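D-alanyl-D-alanine carboxypeptidase (Penicillin binding protein) family protein (Francisella tularensis subsp. tularensis, PDB 6OSU) probably removes the terminal D-alanine from peptidoglycan precursor peptides as a serine-type D-Ala-D-Ala carboxypeptidase of the S11 family. Local coordinates at residues Lys67-Tyr72 with Ile154-Thr159. Sequence-based numbering, arbitrary orientation.
Sequences KIMTSY and IGMNNT
One face of the Y72 ring receives the delta methyl of I154 in a CH-pi contact: CD1 lies 3.9 Å from the ring centroid, 25° off the normal. The contact sits in the helical part of the beta-lactamase-like (penicillin-binding protein) domain, where helix 66-79 packs beside the end of helix 140-154. The methyl is displaced toward the hydroxyl-bearing rim, coming within 3.6 Å of Y72 CZ. Elsewhere the ring meets F190 edge-to-face, and its OH is hydrogen-bonded to S185 OG. I154 is the last residue of helix 140-154; G155, with phi at 99°, is the C-prime residue of a Schellman motif closing that helix, in which M156 N bonds back to A151 O and G155 N to K152 O. The chain then turns at M156, the centre of an inverse gamma turn, and M156 directs its side chain toward helix 66-79. No hydrogen bond joins the two segments, which meet entirely through side chains. L182 of helix 176-189 touches both Y72 and I154, bringing a third helix to this contact. M69 reaches the same I154 methyl from helix 66-79. With CG anti to the backbone N (chi1 173°) and the chain bent at chi2 and chi3, CE meets I154 CD1 tip to tip at 4.2 Å. K67, the predicted proton acceptor, lies on the same helix and sends NZ to S64 OG, N126 OD1 and D165 O, whereas M69 and Y72 pack against the end of helix 140-154 and the loop after it. M156 runs past M69 in the opposite direction, bringing its SD within 3.9 Å of M69 CE.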
loop_
_atom_site.group_PDB
_atom_site.type_symbol
_atom_site.label_atom_id
_atom_site.label_comp_id
_atom_site.label_asym_id
_atom_site.label_seq_id
_atom_site.Cartn_x
_atom_site.Cartn_y
_atom_site.Cartn_z
ATOM N N LYS A 67 -5.295 -11.848 -5.585
ATOM C CA LYS A 67 -4.688 -11.472 -6.858
ATOM C C LYS A 67 -3.526 -10.503 -6.691
ATOM O O LYS A 67 -2.700 -10.383 -7.603
ATOM C CB LYS A 67 -5.737 -10.855 -7.786
ATOM C CG LYS A 67 -6.800 -11.825 -8.283
ATOM C CD LYS A 67 -7.652 -11.180 -9.365
ATOM C CE LYS A 67 -8.654 -12.161 -9.959
ATOM N NZ LYS A 67 -9.712 -12.582 -8.988
ATOM N N ILE A 68 -3.440 -9.806 -5.555
ATOM C CA ILE A 68 -2.299 -8.923 -5.330
ATOM C C ILE A 68 -1.022 -9.735 -5.196
ATOM O O ILE A 68 0.027 -9.366 -5.742
ATOM C CB ILE A 68 -2.530 -8.039 -4.093
ATOM C CG1 ILE A 68 -3.765 -7.158 -4.287
ATOM C CG2 ILE A 68 -1.305 -7.181 -3.818
ATOM C CD1 ILE A 68 -4.122 -6.355 -3.062
ATOM N N MET A 69 -1.085 -10.853 -4.466
ATOM C CA MET A 69 0.087 -11.714 -4.341
ATOM C C MET A 69 0.460 -12.324 -5.684
ATOM O O MET A 69 1.645 -12.399 -6.032
ATOM C CB MET A 69 -0.162 -12.814 -3.310
ATOM C CG MET A 69 0.962 -13.837 -3.252
ATOM S SD MET A 69 2.539 -13.080 -2.813
ATOM C CE MET A 69 2.380 -12.977 -1.032
ATOM N N THR A 70 -0.537 -12.766 -6.454
ATOM C CA THR A 70 -0.249 -13.296 -7.783
ATOM C C THR A 70 0.423 -12.238 -8.645
ATOM O O THR A 70 1.443 -12.501 -9.292
ATOM C CB THR A 70 -1.534 -13.803 -8.442
ATOM O OG1 THR A 70 -2.124 -14.819 -7.619
ATOM C CG2 THR A 70 -1.234 -14.391 -9.813
ATOM N N SER A 71 -0.122 -11.022 -8.641
ATOM C CA SER A 71 0.508 -9.925 -9.369
ATOM C C SER A 71 1.878 -9.592 -8.792
ATOM O O SER A 71 2.797 -9.222 -9.531
ATOM C CB SER A 71 -0.398 -8.696 -9.339
ATOM O OG SER A 71 0.219 -7.605 -9.997
ATOM N N TYR A 72 2.028 -9.705 -7.469
ATOM C CA TYR A 72 3.323 -9.469 -6.835
ATOM C C TYR A 72 4.387 -10.404 -7.402
ATOM O O TYR A 72 5.497 -9.975 -7.735
ATOM C CB TYR A 72 3.191 -9.655 -5.321
ATOM C CG TYR A 72 4.432 -9.340 -4.516
ATOM C CD1 TYR A 72 4.588 -8.100 -3.908
ATOM C CD2 TYR A 72 5.439 -10.286 -4.347
ATOM C CE1 TYR A 72 5.714 -7.807 -3.164
ATOM C CE2 TYR A 72 6.569 -10.003 -3.605
ATOM C CZ TYR A 72 6.702 -8.763 -3.016
ATOM O OH TYR A 72 7.826 -8.479 -2.280
ATOM N N ILE A 154 7.773 -12.218 2.998
ATOM C CA ILE A 154 7.439 -10.820 3.246
ATOM C C ILE A 154 7.158 -10.568 4.723
ATOM O O ILE A 154 7.248 -9.426 5.186
ATOM C CB ILE A 154 6.243 -10.410 2.366
ATOM C CG1 ILE A 154 6.556 -10.673 0.892
ATOM C CG2 ILE A 154 5.889 -8.940 2.555
ATOM C CD1 ILE A 154 5.434 -10.289 -0.038
ATOM N N GLY A 155 6.852 -11.608 5.489
ATOM C CA GLY A 155 6.462 -11.446 6.872
ATOM C C GLY A 155 4.971 -11.495 7.114
ATOM O O GLY A 155 4.524 -11.090 8.195
ATOM N N MET A 156 4.190 -11.959 6.142
ATOM C CA MET A 156 2.750 -12.140 6.296
ATOM C C MET A 156 2.524 -13.470 7.006
ATOM O O MET A 156 2.305 -14.509 6.381
ATOM C CB MET A 156 2.057 -12.097 4.938
ATOM C CG MET A 156 2.459 -10.911 4.072
ATOM S SD MET A 156 1.875 -11.066 2.373
ATOM C CE MET A 156 0.109 -11.193 2.644
ATOM N N ASN A 157 2.579 -13.434 8.335
ATOM C CA ASN A 157 2.548 -14.646 9.139
ATOM C C ASN A 157 1.140 -15.147 9.426
ATOM O O ASN A 157 0.992 -16.231 10.004
ATOM C CB ASN A 157 3.282 -14.416 10.463
ATOM C CG ASN A 157 4.756 -14.128 10.265
ATOM O OD1 ASN A 157 5.234 -13.042 10.587
ATOM N ND2 ASN A 157 5.485 -15.104 9.735
ATOM N N ASN A 158 0.110 -14.397 9.049
ATOM C CA ASN A 158 -1.258 -14.853 9.256
ATOM C C ASN A 158 -1.997 -14.882 7.928
ATOM O O ASN A 158 -3.089 -14.319 7.801
ATOM C CB ASN A 158 -1.976 -13.959 10.266
ATOM C CG ASN A 158 -1.356 -14.030 11.646
ATOM O OD1 ASN A 158 -1.164 -15.114 12.197
ATOM N ND2 ASN A 158 -1.029 -12.873 12.208
ATOM N N THR A 159 -1.405 -15.542 6.936
ATOM C CA THR A 159 -1.921 -15.544 5.575
ATOM C C THR A 159 -1.702 -16.915 4.965
ATOM O O THR A 159 -0.607 -17.471 5.065
ATOM C CB THR A 159 -1.230 -14.471 4.726
ATOM O OG1 THR A 159 -1.733 -13.183 5.089
ATOM C CG2 THR A 159 -1.475 -14.702 3.243
#